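Local coordinates for protein Non-reducing end alpha-L-arabinofuranosidase BoGH43B (Bacteroides ovatus, PDB 5JOZ) that hydrolyses terminal non-reducing alpha-L-arabinofuranoside residues on xyloglucan branches, converting 'S' units to 'X' units during xyloglucan degradation, at residues Trp119-Pro127 and Met136-Gln144; Val166-Gly177 and Tyr188-Thr196. All coordinates share one frame; numbering follows the deposited sequence.

Contact 1: residues Trp119-Pro127 and Met136-Gln144; sequences WVGNWYVDP and MYFLSPDNQ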
# COMPACT_ATOMS: atom_id res chain seq x y z
N TRP A 119 10.98 18.89 5.80
CA TRP A 119 9.61 19.37 6.00
C TRP A 119 9.46 20.72 5.30
O TRP A 119 10.22 21.67 5.57
CB TRP A 119 9.29 19.52 7.49
CG TRP A 119 9.50 18.29 8.30
CD1 TRP A 119 10.57 18.01 9.11
CD2 TRP A 119 8.61 17.18 8.42
NE1 TRP A 119 10.40 16.79 9.71
CE2 TRP A 119 9.21 16.25 9.30
CE3 TRP A 119 7.36 16.86 7.85
CZ2 TRP A 119 8.61 15.03 9.64
CZ3 TRP A 119 6.77 15.64 8.18
CH2 TRP A 119 7.39 14.75 9.08
N VAL A 120 8.49 20.80 4.40
CA VAL A 120 8.27 21.97 3.55
C VAL A 120 7.33 23.01 4.21
O VAL A 120 7.30 24.18 3.81
CB VAL A 120 7.77 21.57 2.13
CG1 VAL A 120 8.66 20.48 1.53
CG2 VAL A 120 6.32 21.12 2.14
N GLY A 121 6.55 22.56 5.20
CA GLY A 121 5.80 23.45 6.07
C GLY A 121 4.37 23.71 5.67
O GLY A 121 3.89 24.83 5.78
N ASN A 122 3.69 22.67 5.21
CA ASN A 122 2.24 22.73 5.01
C ASN A 122 1.61 21.33 5.13
O ASN A 122 2.33 20.33 5.21
CB ASN A 122 1.87 23.42 3.67
CG ASN A 122 2.44 22.72 2.45
OD1 ASN A 122 2.01 21.62 2.08
ND2 ASN A 122 3.36 23.38 1.77
N TRP A 123 0.28 21.29 5.14
CA TRP A 123 -0.47 20.06 5.34
C TRP A 123 -1.29 19.66 4.09
O TRP A 123 -2.31 18.97 4.21
CB TRP A 123 -1.36 20.22 6.57
CG TRP A 123 -0.58 20.32 7.85
CD1 TRP A 123 -0.03 21.45 8.39
CD2 TRP A 123 -0.23 19.24 8.73
NE1 TRP A 123 0.62 21.15 9.55
CE2 TRP A 123 0.52 19.80 9.79
CE3 TRP A 123 -0.48 17.87 8.72
CZ2 TRP A 123 1.02 19.03 10.84
CZ3 TRP A 123 0.02 17.09 9.77
CH2 TRP A 123 0.76 17.68 10.82
N TYR A 124 -0.84 20.07 2.90
CA TYR A 124 -1.59 19.75 1.69
C TYR A 124 -1.48 18.26 1.35
O TYR A 124 -0.42 17.65 1.50
CB TYR A 124 -1.14 20.62 0.51
CG TYR A 124 -1.41 22.11 0.71
CD1 TYR A 124 -2.69 22.58 1.03
CD2 TYR A 124 -0.39 23.06 0.55
CE1 TYR A 124 -2.94 23.94 1.21
CE2 TYR A 124 -0.64 24.42 0.73
CZ TYR A 124 -1.91 24.85 1.05
OH TYR A 124 -2.15 26.20 1.21
N VAL A 125 -2.60 17.67 0.96
CA VAL A 125 -2.63 16.28 0.50
C VAL A 125 -2.11 16.24 -0.93
O VAL A 125 -2.20 17.23 -1.66
CB VAL A 125 -4.07 15.69 0.63
CG1 VAL A 125 -5.00 16.19 -0.48
CG2 VAL A 125 -4.02 14.17 0.67
N ASP A 126 -1.55 15.10 -1.32
CA ASP A 126 -1.13 14.85 -2.70
C ASP A 126 -0.14 15.89 -3.25
O ASP A 126 -0.32 16.40 -4.35
CB ASP A 126 -2.37 14.75 -3.61
CG ASP A 126 -3.30 13.62 -3.21
OD1 ASP A 126 -2.92 12.81 -2.34
OD2 ASP A 126 -4.40 13.53 -3.80
N PRO A 127 0.92 16.20 -2.49
CA PRO A 127 1.92 17.10 -3.04
C PRO A 127 2.64 16.41 -4.19
O PRO A 127 2.97 15.24 -4.08
CB PRO A 127 2.88 17.31 -1.87
CG PRO A 127 2.77 16.04 -1.07
CD PRO A 127 1.32 15.66 -1.18
N MET A 136 12.51 23.16 -9.59
CA MET A 136 11.76 22.11 -8.92
C MET A 136 10.38 22.66 -8.56
O MET A 136 10.23 23.37 -7.56
CB MET A 136 12.52 21.66 -7.67
CG MET A 136 11.82 20.62 -6.82
SD MET A 136 12.91 20.16 -5.46
CE MET A 136 11.77 19.44 -4.29
N TYR A 137 9.39 22.32 -9.39
CA TYR A 137 8.00 22.76 -9.18
C TYR A 137 7.31 21.92 -8.11
O TYR A 137 7.54 20.72 -8.02
CB TYR A 137 7.19 22.71 -10.48
CG TYR A 137 7.53 23.81 -11.44
CD1 TYR A 137 6.85 25.02 -11.40
CD2 TYR A 137 8.54 23.66 -12.39
CE1 TYR A 137 7.17 26.05 -12.27
CE2 TYR A 137 8.85 24.68 -13.28
CZ TYR A 137 8.17 25.88 -13.20
OH TYR A 137 8.46 26.89 -14.06
N PHE A 138 6.46 22.57 -7.32
CA PHE A 138 5.65 21.93 -6.28
C PHE A 138 4.22 22.27 -6.66
O PHE A 138 3.88 23.44 -6.77
CB PHE A 138 5.98 22.50 -4.88
CG PHE A 138 5.08 22.00 -3.76
CD1 PHE A 138 3.81 22.55 -3.54
CD2 PHE A 138 5.53 21.01 -2.88
CE1 PHE A 138 3.00 22.10 -2.51
CE2 PHE A 138 4.71 20.55 -1.84
CZ PHE A 138 3.45 21.10 -1.65
N LEU A 139 3.41 21.23 -6.89
CA LEU A 139 2.01 21.38 -7.19
C LEU A 139 1.23 20.61 -6.13
O LEU A 139 1.58 19.47 -5.80
CB LEU A 139 1.76 20.85 -8.60
CG LEU A 139 0.33 20.84 -9.15
CD1 LEU A 139 -0.22 22.24 -9.34
CD2 LEU A 139 0.28 20.08 -10.47
N SER A 140 0.21 21.24 -5.56
CA SER A 140 -0.70 20.56 -4.65
C SER A 140 -2.10 21.15 -4.75
O SER A 140 -2.24 22.29 -5.18
CB SER A 140 -0.21 20.70 -3.22
OG SER A 140 -0.52 21.98 -2.70
N PRO A 141 -3.13 20.38 -4.36
CA PRO A 141 -4.44 20.96 -4.12
C PRO A 141 -4.45 21.73 -2.82
O PRO A 141 -3.58 21.51 -1.98
CB PRO A 141 -5.37 19.75 -4.03
CG PRO A 141 -4.50 18.64 -3.58
CD PRO A 141 -3.13 18.92 -4.13
N ASP A 142 -5.43 22.63 -2.65
CA ASP A 142 -5.51 23.48 -1.46
C ASP A 142 -6.66 23.12 -0.50
O ASP A 142 -6.97 23.89 0.41
CB ASP A 142 -5.53 24.97 -1.86
CG ASP A 142 -6.89 25.48 -2.33
OD1 ASP A 142 -7.74 24.68 -2.78
OD2 ASP A 142 -7.11 26.71 -2.25
N ASN A 143 -7.28 21.95 -0.70
CA ASN A 143 -8.44 21.52 0.09
C ASN A 143 -9.63 22.48 -0.01
O ASN A 143 -10.48 22.53 0.88
CB ASN A 143 -8.05 21.30 1.57
N GLN A 144 -9.67 23.25 -1.11
CA GLN A 144 -10.77 24.16 -1.43
C GLN A 144 -11.12 24.14 -2.94
O GLN A 144 -11.72 25.10 -3.45
CB GLN A 144 -10.40 25.58 -0.99
O HOH W 1 -4.66 19.64 -0.01
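Tyr124 holds CG beside the backbone N and anti to the carbonyl carbon (chi1 -64°), which lays its ring against Ser140, Pro141 and Asp142. Phe138 has CG anti to its backbone N (chi1 174°) and reaches from the strand to the loop.

The phenol ring is met obliquely: Pro141 O lies 3.3 Å from Tyr124 CD1, Asp142 CA 3.7 Å from CE1 and Ser140 OG 3.4 Å from CD2. Serine suits the place: its short side chain leaves room for the ring, and OG is satisfied by donating to Pro141 O over 3.2 Å, from above the carbonyl plane. Pro141 O also accepts from a water at 2.9 Å, which in turn accepts from Val125 N at 3.0 Å. No direct hydrogen bond joins the segments, so this water supplies a polar bridge.

Pro141, lacking an N-H, packs CD 3.1 Å from Val125 O, while its CG touches Val125 CG1, the two side chains crossing at about a right angle. Pro127 CB rests 3.7 Å from Phe138 CE2, and Val120 CG2 adds an apolar neighbour. The Asn122 amide lies beside Phe138 CZ, its plane 72° from the ring; its OD1 also accepts a weak hydrogen bond from Tyr124 N.

Asp126, at the end of this loop, is inferred to modulate the pKa of the catalytic acid and to orient both that acid and the substrate; its OD2 accepts from Gly177 N. The loop joins two sheets of the five-bladed beta-propeller characteristic of family 43, leaving strand 118-119 and entering strand 128-132. Val102 on strand 102-107 and Ile90 on strand 86-94 pack against Pro127, while Phe159 on strand 159-168 meets Phe138 edge-to-face.

Contact 2: residues Val166-Gly177 and Tyr188-Thr196; sequences VASGLGGSSPEG and YIMSAEGGT
Glu193 turns back from the end of strand 186-193 into the loop carrying Leu170 and Gly172. Its CB lies 3.8 Å from Ser173 O, close also to Gly172 CA. With CG anti to the carbonyl carbon (chi1 -53°) and the chain extended beyond it, CD arrives beside two backbone N-H groups. OE2 takes Leu170 N on its syn lone pair, a short, nearly straight bond of 2.6 Å; OE1 accepts from Gly172 N at 3.2 Å, met from above the carboxylate plane. The loop is thus gripped by one buried carboxylate. Glycine suits both Gly169 and Gly172, since a CB on the first would clash with Pro175 and one on the second with OE1. Were Glu193 replaced by alanine, the N-H groups of Leu170 and Gly172 would probably lose the carboxylate they share, leaving the loop freer to move.

Gly194 N donates to Ser173 O at 2.9 Å. Ile189 CD1 touches Val166 CG2 at 3.9 Å and Ala167 CB. Glu176, inferred to be the proton donor, forms an antiparallel hydrogen-bonded pair with Ala192 within the hairpin of strands 176-183 and 186-193; loop 169-175 brings the chain to it from strand 159-168 of the preceding blade. Phe147 on strand 146-152 packs against Pro175 and Ser191, and Gln205 on strand 201-207 bonds to Ser168 O.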
# COMPACT_ATOMS: atom_id res chain seq x y z
N VAL A 166 -3.10 28.50 -9.59
CA VAL A 166 -2.91 28.51 -11.05
C VAL A 166 -4.08 27.89 -11.82
O VAL A 166 -4.28 28.21 -12.99
CB VAL A 166 -1.60 27.79 -11.46
CG1 VAL A 166 -0.40 28.47 -10.85
CG2 VAL A 166 -1.61 26.30 -11.09
N ALA A 167 -4.84 26.99 -11.21
CA ALA A 167 -5.96 26.33 -11.89
C ALA A 167 -6.89 25.78 -10.83
O ALA A 167 -6.67 26.02 -9.66
CB ALA A 167 -5.44 25.21 -12.78
N SER A 168 -7.92 25.05 -11.25
CA SER A 168 -8.77 24.34 -10.30
C SER A 168 -9.28 23.02 -10.89
O SER A 168 -8.94 22.63 -12.01
CB SER A 168 -9.92 25.24 -9.84
OG SER A 168 -11.02 25.18 -10.71
N GLY A 169 -10.09 22.32 -10.10
CA GLY A 169 -10.75 21.13 -10.59
C GLY A 169 -11.78 21.51 -11.63
O GLY A 169 -12.19 22.67 -11.70
N LEU A 170 -12.18 20.52 -12.42
CA LEU A 170 -13.04 20.70 -13.59
C LEU A 170 -14.52 20.32 -13.38
O LEU A 170 -15.19 19.97 -14.34
CB LEU A 170 -12.46 19.92 -14.77
CG LEU A 170 -10.96 20.13 -15.02
CD1 LEU A 170 -10.48 19.30 -16.20
CD2 LEU A 170 -10.65 21.61 -15.23
N GLY A 171 -15.02 20.43 -12.15
CA GLY A 171 -16.43 20.13 -11.83
C GLY A 171 -16.67 18.98 -10.87
O GLY A 171 -17.66 18.98 -10.13
N GLY A 172 -15.78 17.99 -10.86
CA GLY A 172 -15.95 16.79 -10.05
C GLY A 172 -15.48 16.91 -8.61
O GLY A 172 -14.69 17.82 -8.27
N SER A 173 -15.95 15.97 -7.79
CA SER A 173 -15.62 15.88 -6.35
C SER A 173 -14.13 15.76 -6.03
O SER A 173 -13.39 15.12 -6.76
CB SER A 173 -16.33 14.67 -5.72
OG SER A 173 -17.69 14.97 -5.51
N SER A 174 -13.74 16.37 -4.90
CA SER A 174 -12.42 16.21 -4.29
C SER A 174 -11.26 16.20 -5.28
O SER A 174 -10.64 15.15 -5.51
CB SER A 174 -12.40 14.93 -3.43
OG SER A 174 -13.44 14.95 -2.48
N PRO A 175 -10.98 17.36 -5.90
CA PRO A 175 -9.84 17.43 -6.81
C PRO A 175 -8.58 17.00 -6.08
O PRO A 175 -8.18 17.61 -5.09
CB PRO A 175 -9.80 18.91 -7.21
CG PRO A 175 -11.21 19.36 -7.07
CD PRO A 175 -11.73 18.63 -5.87
N GLU A 176 -8.00 15.91 -6.56
CA GLU A 176 -6.89 15.24 -5.91
C GLU A 176 -5.81 14.95 -6.94
O GLU A 176 -5.99 15.16 -8.13
CB GLU A 176 -7.37 13.92 -5.27
CG GLU A 176 -7.96 14.04 -3.87
CD GLU A 176 -7.75 12.79 -3.04
OE1 GLU A 176 -8.65 11.92 -3.01
OE2 GLU A 176 -6.67 12.66 -2.42
N GLY A 177 -4.67 14.49 -6.44
CA GLY A 177 -3.61 13.89 -7.24
C GLY A 177 -3.07 14.64 -8.44
O GLY A 177 -2.83 14.00 -9.47
N TYR A 188 1.07 20.86 -18.47
CA TYR A 188 -0.14 20.10 -18.21
C TYR A 188 -0.29 19.83 -16.74
O TYR A 188 0.68 19.46 -16.08
CB TYR A 188 -0.11 18.75 -18.91
CG TYR A 188 -0.24 18.78 -20.41
CD1 TYR A 188 0.88 19.00 -21.21
CD2 TYR A 188 -1.46 18.56 -21.04
CE1 TYR A 188 0.78 19.00 -22.59
CE2 TYR A 188 -1.56 18.56 -22.41
CZ TYR A 188 -0.44 18.79 -23.18
OH TYR A 188 -0.53 18.81 -24.54
N ILE A 189 -1.51 19.98 -16.24
CA ILE A 189 -1.90 19.56 -14.91
C ILE A 189 -2.91 18.43 -15.11
O ILE A 189 -4.01 18.65 -15.61
CB ILE A 189 -2.54 20.70 -14.09
CG1 ILE A 189 -1.47 21.74 -13.73
CG2 ILE A 189 -3.20 20.17 -12.81
CD1 ILE A 189 -2.01 23.01 -13.12
N MET A 190 -2.51 17.22 -14.73
CA MET A 190 -3.36 16.04 -14.80
C MET A 190 -3.75 15.73 -13.36
O MET A 190 -2.91 15.78 -12.47
CB MET A 190 -2.59 14.87 -15.42
CG MET A 190 -3.44 13.65 -15.77
SD MET A 190 -2.47 12.25 -16.40
CE MET A 190 -1.57 11.77 -14.92
N SER A 191 -5.01 15.41 -13.14
CA SER A 191 -5.51 15.26 -11.77
C SER A 191 -6.67 14.27 -11.70
O SER A 191 -7.19 13.83 -12.72
CB SER A 191 -5.94 16.63 -11.24
OG SER A 191 -6.95 17.18 -12.07
N ALA A 192 -7.06 13.95 -10.48
CA ALA A 192 -8.13 13.02 -10.19
C ALA A 192 -9.34 13.76 -9.61
O ALA A 192 -9.16 14.75 -8.91
CB ALA A 192 -7.64 11.96 -9.21
N GLU A 193 -10.54 13.27 -9.93
CA GLU A 193 -11.82 13.83 -9.44
C GLU A 193 -12.86 12.73 -9.35
O GLU A 193 -12.67 11.67 -9.93
CB GLU A 193 -12.39 14.87 -10.41
CG GLU A 193 -11.44 15.98 -10.77
CD GLU A 193 -12.06 17.08 -11.59
OE1 GLU A 193 -13.12 16.89 -12.22
OE2 GLU A 193 -11.43 18.17 -11.60
N GLY A 194 -13.97 13.01 -8.68
CA GLY A 194 -15.09 12.06 -8.55
C GLY A 194 -15.19 11.39 -7.19
O GLY A 194 -16.30 11.12 -6.73
N GLY A 195 -14.04 11.10 -6.57
CA GLY A 195 -13.97 10.55 -5.20
C GLY A 195 -13.22 9.23 -5.12
O GLY A 195 -12.35 8.96 -5.94
N THR A 196 -13.56 8.42 -4.12
CA THR A 196 -12.99 7.08 -3.95
C THR A 196 -13.83 5.99 -4.65
O THR A 196 -13.36 4.87 -4.80
CB THR A 196 -12.88 6.70 -2.46

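How the contacts relate
From the N terminus, contact 1 comes first: its loop 119-127 leaves one propeller blade, and the chain closes back on it after the turn between strands 128-132 and 135-141. Contact 2 follows in series, closing round the hairpin of strands 176-183 and 186-193; neither nests in nor crosses the other. Strand 159-168, from the same sheet as 135-141, leads into contact 2 and so ties that blade to the next. The two meet directly, with Leu139 packing on Ile189 and Pro141 on Pro175. Asp126 OD2, probably bonded to Gly177 N, also lies close to the carboxylate oxygen Glu176 OE2, consistent with its inferred role in pKa modulation, with the probable proton acceptor Asp16 nearby.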